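PDB 2HEK: HD domain-containing protein from Aquifex aeolicus, which binds zinc and GDP at separate sites and may act as a dGTPase, although its function remains unestablished. Local coordinates for residues 1-5 with 14-20; 79-84 with 134-138. The contacts are given in a common frame with arbitrary orientation. Numbering follows the deposited sequence.

Interaction 1: 1-5 with 14-20. With GDP (guanosine-5'-diphosphate), chain H.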
# COMPACT_ATOMS: atom_id res chain seq x y z
N MET A 1 4.78 -24.35 -20.82
CA MET A 1 3.47 -24.12 -21.49
C MET A 1 2.78 -22.83 -21.00
O MET A 1 2.40 -21.99 -21.81
CB MET A 1 2.54 -25.33 -21.33
CG MET A 1 1.31 -25.31 -22.24
SD MET A 1 -0.12 -24.43 -21.55
CE MET A 1 -0.39 -25.32 -20.00
N ILE A 2 2.60 -22.70 -19.69
CA ILE A 2 2.34 -21.41 -19.06
C ILE A 2 3.31 -21.26 -17.87
O ILE A 2 3.27 -22.08 -16.94
CB ILE A 2 0.87 -21.22 -18.63
CG1 ILE A 2 -0.02 -21.03 -19.87
CG2 ILE A 2 0.73 -20.02 -17.72
CD1 ILE A 2 -1.48 -20.71 -19.58
N LYS A 3 4.20 -20.27 -17.94
CA LYS A 3 5.12 -19.95 -16.84
C LYS A 3 4.73 -18.64 -16.17
O LYS A 3 4.19 -17.75 -16.84
CB LYS A 3 6.58 -19.91 -17.31
CG LYS A 3 7.10 -21.32 -17.65
CD LYS A 3 8.60 -21.52 -17.37
CE LYS A 3 9.16 -22.74 -18.15
NZ LYS A 3 10.67 -22.75 -18.28
N GLU A 4 5.00 -18.55 -14.87
CA GLU A 4 4.70 -17.36 -14.06
C GLU A 4 6.00 -16.65 -13.70
O GLU A 4 6.97 -17.31 -13.29
CB GLU A 4 4.09 -17.78 -12.72
CG GLU A 4 2.66 -18.01 -12.73
CD GLU A 4 2.16 -18.37 -11.34
OE1 GLU A 4 2.96 -18.86 -10.49
OE2 GLU A 4 0.97 -18.13 -11.10
N PHE A 5 6.01 -15.32 -13.84
CA PHE A 5 7.18 -14.51 -13.49
C PHE A 5 6.75 -13.56 -12.40
O PHE A 5 5.75 -12.86 -12.58
CB PHE A 5 7.58 -13.64 -14.67
CG PHE A 5 8.15 -14.41 -15.84
CD1 PHE A 5 9.51 -14.63 -15.96
CD2 PHE A 5 7.30 -14.90 -16.83
CE1 PHE A 5 10.04 -15.31 -17.06
CE2 PHE A 5 7.81 -15.62 -17.93
CZ PHE A 5 9.18 -15.82 -18.04
N ARG A 14 1.72 -14.10 -16.19
CA ARG A 14 1.59 -15.43 -16.74
C ARG A 14 1.83 -15.30 -18.23
O ARG A 14 1.21 -14.46 -18.88
CB ARG A 14 0.18 -15.96 -16.48
CG ARG A 14 -0.04 -16.40 -15.04
CD ARG A 14 -1.47 -16.91 -14.81
NE ARG A 14 -1.84 -18.02 -15.70
CZ ARG A 14 -1.91 -19.30 -15.33
NH1 ARG A 14 -1.63 -19.65 -14.08
NH2 ARG A 14 -2.27 -20.24 -16.20
N VAL A 15 2.73 -16.11 -18.76
CA VAL A 15 3.06 -16.11 -20.17
C VAL A 15 2.87 -17.52 -20.79
O VAL A 15 3.33 -18.51 -20.23
CB VAL A 15 4.54 -15.68 -20.37
CG1 VAL A 15 4.87 -15.57 -21.86
CG2 VAL A 15 4.81 -14.31 -19.67
N GLY A 16 2.22 -17.57 -21.96
CA GLY A 16 2.01 -18.81 -22.72
C GLY A 16 3.22 -19.23 -23.54
O GLY A 16 4.26 -18.59 -23.49
N GLU A 17 3.08 -20.29 -24.32
CA GLU A 17 4.26 -20.86 -24.96
C GLU A 17 4.87 -19.97 -26.03
O GLU A 17 6.09 -19.93 -26.19
CB GLU A 17 3.96 -22.24 -25.55
CG GLU A 17 5.06 -22.79 -26.47
CD GLU A 17 6.32 -23.31 -25.76
OE1 GLU A 17 7.08 -22.51 -25.14
OE2 GLU A 17 6.58 -24.54 -25.86
N ALA A 18 4.04 -19.27 -26.80
CA ALA A 18 4.62 -18.43 -27.86
C ALA A 18 5.47 -17.31 -27.23
O ALA A 18 6.60 -17.05 -27.67
CB ALA A 18 3.52 -17.86 -28.79
N GLY A 19 4.94 -16.70 -26.17
CA GLY A 19 5.68 -15.65 -25.48
C GLY A 19 6.98 -16.13 -24.87
O GLY A 19 8.00 -15.44 -24.97
N LEU A 20 6.95 -17.31 -24.23
CA LEU A 20 8.18 -17.88 -23.65
C LEU A 20 9.28 -18.11 -24.67
O LEU A 20 10.46 -17.84 -24.40
CB LEU A 20 7.87 -19.21 -22.96
CG LEU A 20 9.00 -19.81 -22.10
CD1 LEU A 20 9.21 -18.98 -20.85
CD2 LEU A 20 8.69 -21.25 -21.74
PB GDP H . 12.15 -24.61 -14.09
O1B GDP H . 12.12 -24.54 -12.58
O2B GDP H . 11.92 -26.05 -14.52
O3B GDP H . 11.03 -23.76 -14.66
O3A GDP H . 13.60 -24.12 -14.64
PA GDP H . 13.86 -22.63 -15.23
O1A GDP H . 12.96 -22.33 -16.42
O2A GDP H . 15.30 -22.40 -15.62
O5' GDP H . 13.47 -21.69 -13.97
C5' GDP H . 13.50 -20.28 -14.04
C4' GDP H . 12.18 -19.75 -13.51
O4' GDP H . 12.34 -18.36 -13.27
C3' GDP H . 11.03 -19.92 -14.52
O3' GDP H . 10.05 -20.87 -14.08
C2' GDP H . 10.43 -18.53 -14.66
O2' GDP H . 9.23 -18.43 -13.90
C1' GDP H . 11.47 -17.57 -14.09
N9 GDP H . 12.25 -16.84 -15.13
C8 GDP H . 12.80 -15.61 -14.97
N7 GDP H . 13.45 -15.18 -16.08
C5 GDP H . 13.32 -16.15 -17.01
C6 GDP H . 13.76 -16.36 -18.41
O6 GDP H . 14.43 -15.51 -19.00
N1 GDP H . 13.42 -17.50 -19.02
C2 GDP H . 12.70 -18.47 -18.42
N2 GDP H . 12.39 -19.60 -19.10
N3 GDP H . 12.27 -18.36 -17.13
C4 GDP H . 12.54 -17.24 -16.38
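Arg14 has the most surface covered in this contact. Its side chain runs along the same sheet face as Ile2 and Glu4, and its guanidinium lies flat against Ile2, with NH2 3.4 Å from CG2. Arg14 CG packs on Glu4 CG at 3.9 Å, while the Glu4 carboxylate forms a salt bridge with Arg184 of a second subunit. Residues 2-5 and 14-16 belong to the two strands of an N-terminal antiparallel β hairpin. Lys3 and Val15 form a hydrogen-bonded pair: Lys3 N donates to Val15 O at 3.0 Å and Val15 N to Lys3 O at 2.9 Å. The chain then turns at Gly16, the N-cap of the helix that carries Leu20. Leu20 points back at the hairpin, placing CD2 3.9 Å from Lys3 CE and CD1 at the ring edge of Phe5, while Val15 CG2 approaches Phe5 CE2 at 3.7 Å. Lys3, Phe5 and Leu20 border a bound GDP: Lys3 NZ donates to its α-phosphate oxygen O1A at 3.0 Å, and Phe5 CE1 lies 3.2 Å from guanine C4.

Interaction 2: 79-84 with 134-138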
# COMPACT_ATOMS: atom_id res chain seq x y z
N LEU A 79 1.40 -10.20 -28.23
CA LEU A 79 2.78 -10.36 -28.71
C LEU A 79 3.31 -9.06 -29.28
O LEU A 79 4.49 -8.77 -29.12
CB LEU A 79 2.93 -11.55 -29.70
CG LEU A 79 2.59 -12.94 -29.14
CD1 LEU A 79 2.75 -14.09 -30.20
CD2 LEU A 79 3.41 -13.25 -27.87
N ALA A 80 2.47 -8.26 -29.95
CA ALA A 80 2.93 -6.95 -30.42
C ALA A 80 3.40 -6.11 -29.22
O ALA A 80 4.40 -5.38 -29.31
CB ALA A 80 1.79 -6.22 -31.19
N GLY A 81 2.67 -6.20 -28.10
CA GLY A 81 3.06 -5.50 -26.84
C GLY A 81 4.40 -6.03 -26.35
O GLY A 81 5.32 -5.26 -26.08
N LEU A 82 4.52 -7.35 -26.24
CA LEU A 82 5.77 -7.98 -25.81
C LEU A 82 7.04 -7.55 -26.58
O LEU A 82 8.11 -7.33 -25.97
CB LEU A 82 5.60 -9.51 -25.87
CG LEU A 82 6.72 -10.36 -25.25
CD1 LEU A 82 6.76 -10.21 -23.69
CD2 LEU A 82 6.58 -11.86 -25.66
N LEU A 83 6.93 -7.36 -27.91
CA LEU A 83 8.13 -7.12 -28.72
C LEU A 83 8.36 -5.64 -29.01
O LEU A 83 9.27 -5.27 -29.74
CB LEU A 83 8.02 -7.91 -30.04
CG LEU A 83 7.79 -9.42 -29.83
CD1 LEU A 83 7.63 -10.11 -31.16
CD2 LEU A 83 8.94 -10.07 -29.04
N HIS A 84 7.51 -4.80 -28.41
CA HIS A 84 7.52 -3.36 -28.68
C HIS A 84 8.86 -2.68 -28.50
O HIS A 84 9.14 -1.72 -29.18
CB HIS A 84 6.49 -2.65 -27.81
CG HIS A 84 6.24 -1.23 -28.22
ND1 HIS A 84 6.76 -0.15 -27.53
CD2 HIS A 84 5.54 -0.71 -29.25
CE1 HIS A 84 6.39 0.97 -28.12
NE2 HIS A 84 5.64 0.66 -29.16
N LEU A 134 1.47 -7.50 -37.09
CA LEU A 134 2.14 -7.32 -35.79
C LEU A 134 3.16 -6.18 -35.82
O LEU A 134 3.20 -5.34 -34.93
CB LEU A 134 2.81 -8.63 -35.35
CG LEU A 134 3.51 -8.63 -33.97
CD1 LEU A 134 3.55 -10.06 -33.49
CD2 LEU A 134 4.91 -8.10 -34.06
N VAL A 135 4.00 -6.16 -36.84
CA VAL A 135 5.00 -5.08 -36.99
C VAL A 135 4.36 -3.68 -37.06
O VAL A 135 4.77 -2.77 -36.36
CB VAL A 135 5.92 -5.32 -38.20
CG1 VAL A 135 6.73 -4.04 -38.50
CG2 VAL A 135 6.83 -6.51 -37.93
N ARG A 136 3.34 -3.52 -37.90
CA ARG A 136 2.63 -2.24 -38.03
C ARG A 136 1.97 -1.83 -36.72
O ARG A 136 2.03 -0.67 -36.34
CB ARG A 136 1.57 -2.32 -39.14
CG ARG A 136 2.20 -2.25 -40.54
CD ARG A 136 1.19 -1.97 -41.67
NE ARG A 136 0.25 -3.07 -41.86
CZ ARG A 136 0.52 -4.14 -42.63
NH1 ARG A 136 1.69 -4.27 -43.22
NH2 ARG A 136 -0.36 -5.09 -42.76
N ILE A 137 1.30 -2.77 -36.09
CA ILE A 137 0.61 -2.57 -34.83
C ILE A 137 1.61 -2.08 -33.77
O ILE A 137 1.40 -1.05 -33.11
CB ILE A 137 -0.13 -3.85 -34.41
CG1 ILE A 137 -1.34 -4.05 -35.33
CG2 ILE A 137 -0.58 -3.82 -32.87
CD1 ILE A 137 -1.85 -5.44 -35.34
N THR A 138 2.74 -2.78 -33.66
CA THR A 138 3.71 -2.42 -32.65
C THR A 138 4.42 -1.09 -32.94
O THR A 138 4.84 -0.41 -32.00
CB THR A 138 4.72 -3.55 -32.33
OG1 THR A 138 5.13 -3.41 -30.96
CG2 THR A 138 5.95 -3.51 -33.26
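The last helical turn of residues 79-82, with Leu83 and His84 that follow, lies beside the helix of residues 134-138. The backbones come closest at Ala80 and Thr138, whose CA atoms are 5.1 Å apart. The small Ala80 side chain permits this approach: its CB sits 4.1 Å from Leu134 CG and 3.8 Å from Ile137 CG2, one helical turn of the partner thus receiving it. Leu134 CD1 extends the apolar contact to Leu79 CB at 4.1 Å. Where the helix 74-82 ends, Thr138 OG1 donates a hydrogen bond of 2.7 Å to Ala80 O, a carbonyl near the helix terminus. His84 follows the helix end, beside Thr138. His84 and the following Asp85 match the HD dyad that names this domain family, and Asp85 binds zinc. Helix 145-155 covers Ala80 and Ile137 through Ile154, helix 108-115 meets Val135 and Thr138, and helices 17-23 and 51-69 pack against Leu79 and Leu82, respectively, so the pair is buried within the helical bundle.

How the interactions relate
The centres of the two interactions are about 17 Å apart, and they meet directly through helices 17-23 and 74-82. Gly19 CA lies 3.9 Å from Leu82 CD2 and 4.1 Å from Leu79 CD2, while Ala18 CB is 4.1 Å from Leu79 CD1; the helix after the hairpin therefore rests on the one that leads to His84. Each contact faces a different site. Residues 1-5 and 14-20 border one GDP pocket, where Asp24, Gln29 and Arg32 also hydrogen-bond the nucleotide, near the periphery of the chain. Interaction 2 sits deeper, with the His84 side chain about 4 Å from the zinc ion bound by His54, Asp85 and Asp161.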